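CG4930 (Drosophila melanogaster, PDB 3ISM) inhibits the endonuclease EndoG by forming a complex with it. Local coordinates at residues Tyr25-Tyr36 with Asn58-Val69. The protein carries 1 engineered substitution. Numbering follows the deposited sequence.
Sequences YTIGLVDPVKDY and NFDRTAAAARDV
Y25 lays its ring along residues 58-69 of helix 52-75, and R61 covers one face: its CB sits 3.5 Å from the ring centroid, a CH-pi contact. Bends at chi2 and chi3 curl the rest of R61 past the CD2-CE2 rim, where the guanidinium turns one face to CD2, its plane 56° from the ring's, with NH2 3.5 Å from Y25 CD2; N23 O accepts a hydrogen bond from that NH2. T62 OG1 meets the ring edge, 3.4 Å from Y25 CD1. That hydroxyl is already committed, donating to N58 O, which T62 N reaches from the opposite face of the carbonyl plane.

I27 puts CD1 3.8 Å from A65 CB and also against A66, and V69 takes the I27 CB and L29 CD2 on its two methyls. With its CG anti to the backbone N (chi1 170°), Y36 swings toward T62 and A66; T62 CG2 lies 3.6 Å from Y36 CE1, and the hydroxyl bonds to D98 of helix 81-102.

From the loop, G28 N donates to D35 OD2 (2.8 Å), tying it to the first turn of the helix that follows. In this all-helical Ku C-terminal-like domain, the non-helical segment before helix 32-43 packs along helix 52-75, while the short segments 32-36 and 58-69 run antiparallel (171°), joined mainly through Y36.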
loop_
_atom_site.group_PDB
_atom_site.type_symbol
_atom_site.label_atom_id
_atom_site.label_comp_id
_atom_site.label_asym_id
_atom_site.label_seq_id
_atom_site.Cartn_x
_atom_site.Cartn_y
_atom_site.Cartn_z
ATOM N N TYR C 25 14.655 -40.437 -0.629
ATOM C CA TYR C 25 13.266 -40.023 -0.537
ATOM C C TYR C 25 12.417 -41.255 -0.318
ATOM O O TYR C 25 11.694 -41.691 -1.202
ATOM C CB TYR C 25 12.831 -39.297 -1.810
ATOM C CG TYR C 25 13.529 -37.978 -2.022
ATOM C CD1 TYR C 25 12.874 -36.775 -1.759
ATOM C CD2 TYR C 25 14.840 -37.929 -2.498
ATOM C CE1 TYR C 25 13.512 -35.562 -1.958
ATOM C CE2 TYR C 25 15.482 -36.729 -2.688
ATOM C CZ TYR C 25 14.814 -35.550 -2.421
ATOM O OH TYR C 25 15.459 -34.352 -2.626
ATOM N N THR C 26 12.526 -41.811 0.880
ATOM C CA THR C 26 11.880 -43.062 1.226
ATOM C C THR C 26 10.411 -42.867 1.583
ATOM O O THR C 26 10.073 -42.116 2.496
ATOM C CB THR C 26 12.602 -43.708 2.407
ATOM O OG1 THR C 26 13.991 -43.833 2.092
ATOM C CG2 THR C 26 12.029 -45.080 2.718
ATOM N N ILE C 27 9.536 -43.544 0.850
ATOM C CA ILE C 27 8.140 -43.608 1.226
ATOM C C ILE C 27 7.786 -45.070 1.501
ATOM O O ILE C 27 7.717 -45.880 0.579
ATOM C CB ILE C 27 7.212 -42.988 0.147
ATOM C CG1 ILE C 27 7.536 -41.497 -0.039
ATOM C CG2 ILE C 27 5.742 -43.187 0.527
ATOM C CD1 ILE C 27 6.779 -40.808 -1.184
ATOM N N GLY C 28 7.604 -45.405 2.775
ATOM C CA GLY C 28 7.264 -46.777 3.165
ATOM C C GLY C 28 5.803 -47.105 2.898
ATOM O O GLY C 28 4.963 -46.205 2.754
ATOM N N LEU C 29 5.495 -48.397 2.845
ATOM C CA LEU C 29 4.131 -48.861 2.613
ATOM C C LEU C 29 3.293 -48.909 3.895
ATOM O O LEU C 29 2.107 -49.261 3.845
ATOM C CB LEU C 29 4.139 -50.251 1.958
ATOM C CG LEU C 29 5.015 -50.472 0.719
ATOM C CD1 LEU C 29 5.175 -51.964 0.436
ATOM C CD2 LEU C 29 4.466 -49.757 -0.500
ATOM N N VAL C 30 3.906 -48.578 5.033
ATOM C CA VAL C 30 3.228 -48.633 6.336
ATOM C C VAL C 30 2.301 -47.419 6.524
ATOM O O VAL C 30 1.100 -47.587 6.725
ATOM C CB VAL C 30 4.241 -48.793 7.522
ATOM C CG1 VAL C 30 3.537 -48.692 8.865
ATOM C CG2 VAL C 30 4.992 -50.124 7.426
ATOM N N ASP C 31 2.864 -46.209 6.448
ATOM C CA ASP C 31 2.070 -44.971 6.415
ATOM C C ASP C 31 2.566 -44.052 5.297
ATOM O O ASP C 31 3.236 -43.052 5.568
ATOM C CB ASP C 31 2.106 -44.249 7.769
ATOM C CG ASP C 31 0.990 -43.204 7.926
ATOM O OD1 ASP C 31 0.330 -42.822 6.927
ATOM O OD2 ASP C 31 0.781 -42.745 9.067
ATOM N N PRO C 32 2.213 -44.376 4.039
ATOM C CA PRO C 32 2.752 -43.712 2.846
ATOM C C PRO C 32 2.501 -42.223 2.815
ATOM O O PRO C 32 3.419 -41.453 2.511
ATOM C CB PRO C 32 1.993 -44.374 1.687
ATOM C CG PRO C 32 1.491 -45.659 2.238
ATOM C CD PRO C 32 1.233 -45.420 3.689
ATOM N N VAL C 33 1.267 -41.826 3.114
ATOM C CA VAL C 33 0.869 -40.427 3.066
ATOM C C VAL C 33 1.707 -39.615 4.051
ATOM O O VAL C 33 2.184 -38.539 3.702
ATOM C CB VAL C 33 -0.635 -40.245 3.371
ATOM C CG1 VAL C 33 -1.051 -38.769 3.243
ATOM C CG2 VAL C 33 -1.478 -41.114 2.451
ATOM N N LYS C 34 1.897 -40.138 5.265
ATOM C CA LYS C 34 2.723 -39.453 6.282
ATOM C C LYS C 34 4.193 -39.290 5.864
ATOM O O LYS C 34 4.753 -38.200 5.969
ATOM C CB LYS C 34 2.598 -40.144 7.647
ATOM C CG LYS C 34 3.733 -39.854 8.635
ATOM C CD LYS C 34 3.627 -40.737 9.884
ATOM C CE LYS C 34 4.924 -40.713 10.685
ATOM N NZ LYS C 34 4.726 -41.203 12.083
ATOM N N ASP C 35 4.812 -40.370 5.381
ATOM C CA ASP C 35 6.173 -40.299 4.817
ATOM C C ASP C 35 6.263 -39.257 3.697
ATOM O O ASP C 35 7.224 -38.487 3.633
ATOM C CB ASP C 35 6.618 -41.663 4.277
ATOM C CG ASP C 35 6.818 -42.702 5.372
ATOM O OD1 ASP C 35 6.864 -42.335 6.571
ATOM O OD2 ASP C 35 6.942 -43.892 5.025
ATOM N N TYR C 36 5.245 -39.237 2.835
ATOM C CA TYR C 36 5.169 -38.304 1.719
ATOM C C TYR C 36 5.077 -36.855 2.212
ATOM O O TYR C 36 5.834 -36.003 1.765
ATOM C CB TYR C 36 3.985 -38.625 0.776
ATOM C CG TYR C 36 3.750 -37.519 -0.240
ATOM C CD1 TYR C 36 4.521 -37.437 -1.388
ATOM C CD2 TYR C 36 2.779 -36.532 -0.024
ATOM C CE1 TYR C 36 4.327 -36.408 -2.319
ATOM C CE2 TYR C 36 2.580 -35.506 -0.943
ATOM C CZ TYR C 36 3.362 -35.452 -2.088
ATOM O OH TYR C 36 3.193 -34.434 -2.995
ATOM N N ASN C 58 13.839 -31.241 -5.547
ATOM C CA ASN C 58 13.356 -31.868 -4.313
ATOM C C ASN C 58 11.921 -32.382 -4.461
ATOM O O ASN C 58 11.598 -33.503 -4.036
ATOM C CB ASN C 58 13.449 -30.895 -3.128
ATOM C CG ASN C 58 14.875 -30.727 -2.606
ATOM O OD1 ASN C 58 15.805 -31.418 -3.047
ATOM N ND2 ASN C 58 15.055 -29.797 -1.664
ATOM N N PHE C 59 11.064 -31.569 -5.068
ATOM C CA PHE C 59 9.697 -32.013 -5.313
ATOM C C PHE C 59 9.653 -33.105 -6.369
ATOM O O PHE C 59 8.902 -34.072 -6.209
ATOM C CB PHE C 59 8.736 -30.890 -5.723
ATOM C CG PHE C 59 7.321 -31.396 -5.961
ATOM C CD1 PHE C 59 6.487 -31.666 -4.882
ATOM C CD2 PHE C 59 6.858 -31.669 -7.247
ATOM C CE1 PHE C 59 5.214 -32.176 -5.074
ATOM C CE2 PHE C 59 5.564 -32.175 -7.449
ATOM C CZ PHE C 59 4.744 -32.424 -6.367
ATOM N N ASP C 60 10.418 -32.948 -7.451
ATOM C CA ASP C 60 10.442 -33.983 -8.502
ATOM C C ASP C 60 10.840 -35.356 -7.934
ATOM O O ASP C 60 10.241 -36.367 -8.300
ATOM C CB ASP C 60 11.368 -33.578 -9.649
ATOM C CG ASP C 60 11.341 -34.568 -10.820
ATOM O OD1 ASP C 60 11.675 -35.760 -10.645
ATOM O OD2 ASP C 60 11.007 -34.138 -11.940
ATOM N N ARG C 61 11.824 -35.383 -7.029
ATOM C CA ARG C 61 12.220 -36.619 -6.358
ATOM C C ARG C 61 11.176 -37.139 -5.364
ATOM O O ARG C 61 11.037 -38.336 -5.187
ATOM C CB ARG C 61 13.559 -36.454 -5.636
ATOM C CG ARG C 61 14.789 -36.370 -6.539
ATOM C CD ARG C 61 15.182 -37.733 -7.121
ATOM N NE ARG C 61 15.566 -38.718 -6.099
ATOM C CZ ARG C 61 16.773 -38.794 -5.532
ATOM N NH1 ARG C 61 17.733 -37.936 -5.866
ATOM N NH2 ARG C 61 17.020 -39.726 -4.615
ATOM N N THR C 62 10.468 -36.253 -4.687
ATOM C CA THR C 62 9.372 -36.697 -3.829
ATOM C C THR C 62 8.195 -37.257 -4.658
ATOM O O THR C 62 7.654 -38.336 -4.360
ATOM C CB THR C 62 8.893 -35.578 -2.868
ATOM O OG1 THR C 62 10.027 -35.028 -2.176
ATOM C CG2 THR C 62 7.926 -36.165 -1.841
ATOM N N ALA C 63 7.821 -36.518 -5.703
ATOM C CA ALA C 63 6.789 -36.948 -6.626
ATOM C C ALA C 63 7.075 -38.341 -7.198
ATOM O O ALA C 63 6.170 -39.175 -7.269
ATOM C CB ALA C 63 6.657 -35.940 -7.759
ATOM N N ALA C 64 8.320 -38.579 -7.610
ATOM C CA ALA C 64 8.701 -39.836 -8.261
ATOM C C ALA C 64 8.597 -40.998 -7.287
ATOM O O ALA C 64 8.168 -42.100 -7.656
ATOM C CB ALA C 64 10.121 -39.751 -8.860
ATOM N N ALA C 65 8.974 -40.755 -6.040
ATOM C CA ALA C 65 8.823 -41.770 -5.000
ATOM C C ALA C 65 7.339 -42.069 -4.706
ATOM O O ALA C 65 6.949 -43.227 -4.491
ATOM C CB ALA C 65 9.544 -41.328 -3.732
ATOM N N ALA C 66 6.522 -41.018 -4.704
ATOM C CA ALA C 66 5.086 -41.174 -4.504
ATOM C C ALA C 66 4.454 -41.989 -5.628
ATOM O O ALA C 66 3.682 -42.899 -5.357
ATOM C CB ALA C 66 4.404 -39.825 -4.357
ATOM N N ARG C 67 4.805 -41.689 -6.877
ATOM C CA ARG C 67 4.275 -42.432 -8.028
ATOM C C ARG C 67 4.639 -43.920 -8.011
ATOM O O ARG C 67 3.820 -44.763 -8.393
ATOM C CB ARG C 67 4.738 -41.817 -9.350
ATOM C CG ARG C 67 4.133 -40.468 -9.625
ATOM C CD ARG C 67 4.432 -39.985 -11.035
ATOM N NE ARG C 67 5.854 -39.927 -11.339
ATOM C CZ ARG C 67 6.598 -38.839 -11.170
ATOM N NH1 ARG C 67 6.046 -37.735 -10.684
ATOM N NH2 ARG C 67 7.894 -38.862 -11.478
ATOM N N ASP C 68 5.870 -44.223 -7.598
ATOM C CA ASP C 68 6.368 -45.606 -7.503
ATOM C C ASP C 68 5.529 -46.422 -6.522
ATOM O O ASP C 68 5.063 -47.512 -6.839
ATOM C CB ASP C 68 7.824 -45.603 -7.040
ATOM C CG ASP C 68 8.368 -47.008 -6.785
ATOM O OD1 ASP C 68 8.199 -47.895 -7.656
ATOM O OD2 ASP C 68 8.980 -47.230 -5.713
ATOM N N VAL C 69 5.342 -45.863 -5.331
ATOM C CA VAL C 69 4.599 -46.490 -4.252
ATOM C C VAL C 69 3.108 -46.673 -4.583
ATOM O O VAL C 69 2.531 -47.717 -4.293
ATOM C CB VAL C 69 4.820 -45.696 -2.926
ATOM C CG1 VAL C 69 3.765 -46.011 -1.901
ATOM C CG2 VAL C 69 6.186 -46.024 -2.364
#